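Side-chain contacts in De Novo Protein OR329 (Artificial gene, PDB 4HXT), which is a computationally designed armadillo-type repeat protein, probably made as a building block for self-assembling cyclic homo-oligomers: residues S181-S184 with E185-K188; A204-A207 with I208-G212. All coordinates share one frame; numbering follows the deposited sequence.

How the contacts relate
Both contacts are local, each running along one continuous piece of chain, and they belong to two helices that follow one another: contact 1 opens helix 184-197, contact 2 closes helix 202-210. Contact 1 comes first in the chain and lies wholly within the armadillo-like repeat range 159-199, whereas contact 2 falls in the range 202-239. Their centres are 21 Å apart and their nearest atoms about 13 Å, so they do not touch. What joins them is helix 184-197 itself: contact 1 caps its N-terminal end, and Ile-197, at the other end, packs on Ala-204 and Ile-208 of contact 2.

Contact 1 (S181-S184 with E185-K188)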
loop_
_atom_site.group_PDB
_atom_site.type_symbol
_atom_site.label_atom_id
_atom_site.label_comp_id
_atom_site.label_asym_id
_atom_site.label_seq_id
_atom_site.Cartn_x
_atom_site.Cartn_y
_atom_site.Cartn_z
ATOM N N SER A 181 21.147 7.922 18.428
ATOM C CA SER A 181 20.810 7.411 19.751
ATOM C C SER A 181 21.783 6.293 20.114
ATOM O O SER A 181 22.236 5.556 19.238
ATOM C CB SER A 181 19.385 6.857 19.758
ATOM O OG SER A 181 19.135 6.124 20.942
ATOM N N THR A 182 22.106 6.169 21.399
ATOM C CA THR A 182 23.017 5.117 21.844
ATOM C C THR A 182 22.269 3.796 21.959
ATOM O O THR A 182 22.878 2.737 22.104
ATOM C CB THR A 182 23.661 5.448 23.209
ATOM O OG1 THR A 182 22.644 5.793 24.156
ATOM C CG2 THR A 182 24.634 6.601 23.064
ATOM N N ASP A 183 20.942 3.865 21.898
ATOM C CA ASP A 183 20.123 2.663 21.971
ATOM C C ASP A 183 20.098 2.061 20.574
ATOM O O ASP A 183 19.403 2.559 19.687
ATOM C CB ASP A 183 18.698 3.003 22.408
ATOM C CG ASP A 183 17.876 1.765 22.714
ATOM O OD1 ASP A 183 17.952 0.790 21.935
ATOM O OD2 ASP A 183 17.148 1.768 23.730
ATOM N N SER A 184 20.865 0.993 20.384
ATOM C CA SER A 184 20.951 0.323 19.093
ATOM C C SER A 184 19.590 0.082 18.444
ATOM O O SER A 184 19.355 0.492 17.310
ATOM C CB SER A 184 21.686 -1.010 19.246
ATOM O OG SER A 184 21.769 -1.684 18.005
ATOM N N GLU A 185 18.701 -0.598 19.160
ATOM C CA GLU A 185 17.369 -0.895 18.645
ATOM C C GLU A 185 16.632 0.352 18.159
ATOM O O GLU A 185 15.985 0.326 17.114
ATOM C CB GLU A 185 16.546 -1.602 19.722
ATOM C CG GLU A 185 16.647 -3.117 19.680
ATOM C CD GLU A 185 16.472 -3.755 21.044
ATOM O OE1 GLU A 185 15.747 -3.184 21.886
ATOM O OE2 GLU A 185 17.055 -4.838 21.271
ATOM N N VAL A 186 16.733 1.439 18.918
ATOM C CA VAL A 186 16.078 2.695 18.559
ATOM C C VAL A 186 16.664 3.255 17.270
ATOM O O VAL A 186 15.936 3.693 16.377
ATOM C CB VAL A 186 16.237 3.742 19.685
ATOM C CG1 VAL A 186 15.769 5.109 19.210
ATOM C CG2 VAL A 186 15.433 3.313 20.903
ATOM N N GLN A 187 17.989 3.226 17.177
ATOM C CA GLN A 187 18.686 3.733 16.005
ATOM C C GLN A 187 18.295 2.951 14.755
ATOM O O GLN A 187 18.038 3.531 13.698
ATOM C CB GLN A 187 20.193 3.646 16.245
ATOM C CG GLN A 187 21.053 4.152 15.116
ATOM C CD GLN A 187 22.528 4.075 15.461
ATOM O OE1 GLN A 187 23.025 3.025 15.862
ATOM N NE2 GLN A 187 23.235 5.187 15.307
ATOM N N LYS A 188 18.242 1.630 14.879
ATOM C CA LYS A 188 17.875 0.772 13.761
ATOM C C LYS A 188 16.466 1.098 13.256
ATOM O O LYS A 188 16.243 1.208 12.052
ATOM C CB LYS A 188 17.968 -0.697 14.192
ATOM C CG LYS A 188 19.363 -1.076 14.690
ATOM C CD LYS A 188 19.416 -2.453 15.349
ATOM C CE LYS A 188 19.217 -3.570 14.347
ATOM N NZ LYS A 188 19.395 -4.906 14.982
HETATM O O HOH W 1 23.066 3.086 18.668
HETATM O O HOH W 2 22.884 0.169 16.240
#
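Asp-183 reaches forward over the first turn of helix 184-197, and its OD1 accepts a weak hydrogen bond from Val-186 N at 3.3 Å. With CG anti to its backbone N (chi1 -171°), the carboxylate also lies on the valine: Asp-183 CG is 3.4 Å from Val-186 CG2, the two side chains crossing at about a right angle. The aspartate's backbone works too, its O accepting from Gln-187 N at 3.0 Å, while Ser-184 O takes the N-H of Lys-188. Two residues earlier, Ser-181 OG receives the N-H of Asp-183 (3.0 Å) and rests against Val-186 CG1. Were Ser-181 replaced by alanine, the N-H of Asp-183 would probably lose this acceptor and the capping residue be less firmly set.

Gln-187 ties the loop down both through water and directly. Its OE1 accepts from two waters: one also donates to Ser-181 O at 2.7 Å, and the other is hydrogen-bonded to Ser-184 OG at 2.8 Å. Its NE2 is hydrogen-bonded to Leu-179 O, so both ends of the amide are engaged. The methylenes of Lys-188 pass beside Ser-184, CD lying 3.6 Å from Ser-184 OG. An ST turn at Ser-181 leading into an aspartate N-cap is thus how helix 184-197 of this armadillo-like fold begins.

Contact 2 (A204-A207 with I208-G212); sequences AIKA and IVDAG
This is an i to i+4 contact within a single short helix, covering most of helix 202-210 and the turn that ends it, and its polar side is a salt bridge between Lys-206 and Asp-210. NZ of Lys-206 sits 3.0 Å from Asp-210 OD2, a weak hydrogen bond within the ion pair. The lysine leaves the helix with CG anti to the backbone N, and the bend at chi2 (-93°) brings the end of the chain past OD2, so that CD, CE and NZ gather round that one oxygen. The approach of Lys-206 CD to Asp-210 OD2, 3.0 Å, is tight, and the same oxygen meets the methylenes as well as the ammonium group. The same two residues are also joined through the backbone: Asp-210 N donates to Lys-206 O at 2.8 Å.

The preceding helical bonds are regular. Ile-208 N donates to Ala-204 O and Val-209 N to Ile-205 O, and along that ridge Ile-205 CG2 and Val-209 CG2 meet loosely at 4.3 Å. At the end, Ala-211 N reaches Ala-207 O at 2.9 Å and Gly-212 N turns back to Val-209 O at 2.9 Å. Gly-212 is the first residue to leave helical angles, and its positive phi (74°), favourable to glycine, goes with two bonds back into the last turn: a Schellman motif. The same glycine is the N-cap of helix 213-219.

The other side faces the protein: Ala-204 and Ala-207 lie on Val-167 of helix 160-168, Ala-207 and Ile-208 on Val-172 of helix 171-178, and Ala-204 and Ile-208 on Ile-197 of helix 184-197.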
loop_
_atom_site.group_PDB
_atom_site.type_symbol
_atom_site.label_atom_id
_atom_site.label_comp_id
_atom_site.label_asym_id
_atom_site.label_seq_id
_atom_site.Cartn_x
_atom_site.Cartn_y
_atom_site.Cartn_z
ATOM N N ALA A 204 8.366 14.641 1.360
ATOM C CA ALA A 204 8.944 13.942 2.500
ATOM C C ALA A 204 10.468 14.007 2.395
ATOM O O ALA A 204 11.159 14.120 3.403
ATOM C CB ALA A 204 8.471 12.487 2.522
ATOM N N ILE A 205 10.986 13.935 1.171
ATOM C CA ILE A 205 12.431 14.012 0.950
ATOM C C ILE A 205 12.903 15.388 1.399
ATOM O O ILE A 205 13.926 15.529 2.068
ATOM C CB ILE A 205 12.792 13.836 -0.545
ATOM C CG1 ILE A 205 12.327 12.461 -1.037
ATOM C CG2 ILE A 205 14.305 13.992 -0.744
ATOM C CD1 ILE A 205 12.957 11.301 -0.306
ATOM N N LYS A 206 12.139 16.405 1.024
ATOM C CA LYS A 206 12.449 17.779 1.391
ATOM C C LYS A 206 12.545 17.923 2.919
ATOM O O LYS A 206 13.439 18.596 3.439
ATOM C CB LYS A 206 11.366 18.691 0.810
ATOM C CG LYS A 206 11.599 20.173 0.986
ATOM C CD LYS A 206 10.928 20.692 2.233
ATOM C CE LYS A 206 10.784 22.205 2.166
ATOM N NZ LYS A 206 10.099 22.722 3.374
ATOM N N ALA A 207 11.630 17.281 3.640
ATOM C CA ALA A 207 11.640 17.340 5.105
ATOM C C ALA A 207 12.930 16.708 5.645
ATOM O O ALA A 207 13.566 17.234 6.566
ATOM C CB ALA A 207 10.422 16.611 5.668
ATOM N N ILE A 208 13.316 15.577 5.064
ATOM C CA ILE A 208 14.540 14.895 5.476
ATOM C C ILE A 208 15.739 15.802 5.234
ATOM O O ILE A 208 16.610 15.942 6.094
ATOM C CB ILE A 208 14.737 13.577 4.698
ATOM C CG1 ILE A 208 13.639 12.583 5.088
ATOM C CG2 ILE A 208 16.127 13.000 4.988
ATOM C CD1 ILE A 208 13.685 11.291 4.320
ATOM N N VAL A 209 15.782 16.418 4.060
ATOM C CA VAL A 209 16.870 17.324 3.724
ATOM C C VAL A 209 16.926 18.498 4.707
ATOM O O VAL A 209 18.004 18.847 5.198
ATOM C CB VAL A 209 16.722 17.859 2.273
ATOM C CG1 VAL A 209 17.733 18.983 2.012
ATOM C CG2 VAL A 209 16.948 16.718 1.281
ATOM N N ASP A 210 15.767 19.091 5.003
ATOM C CA ASP A 210 15.696 20.222 5.929
ATOM C C ASP A 210 16.178 19.849 7.317
ATOM O O ASP A 210 16.803 20.655 8.001
ATOM C CB ASP A 210 14.264 20.759 6.063
ATOM C CG ASP A 210 13.737 21.378 4.783
ATOM O OD1 ASP A 210 14.545 21.817 3.937
ATOM O OD2 ASP A 210 12.498 21.439 4.639
ATOM N N ALA A 211 15.860 18.634 7.745
ATOM C CA ALA A 211 16.271 18.169 9.060
ATOM C C ALA A 211 17.769 17.865 9.089
ATOM O O ALA A 211 18.316 17.524 10.134
ATOM C CB ALA A 211 15.474 16.923 9.442
ATOM N N GLY A 212 18.431 18.003 7.943
ATOM C CA GLY A 212 19.855 17.714 7.877
ATOM C C GLY A 212 20.054 16.210 7.930
ATOM O O GLY A 212 21.093 15.712 8.370
#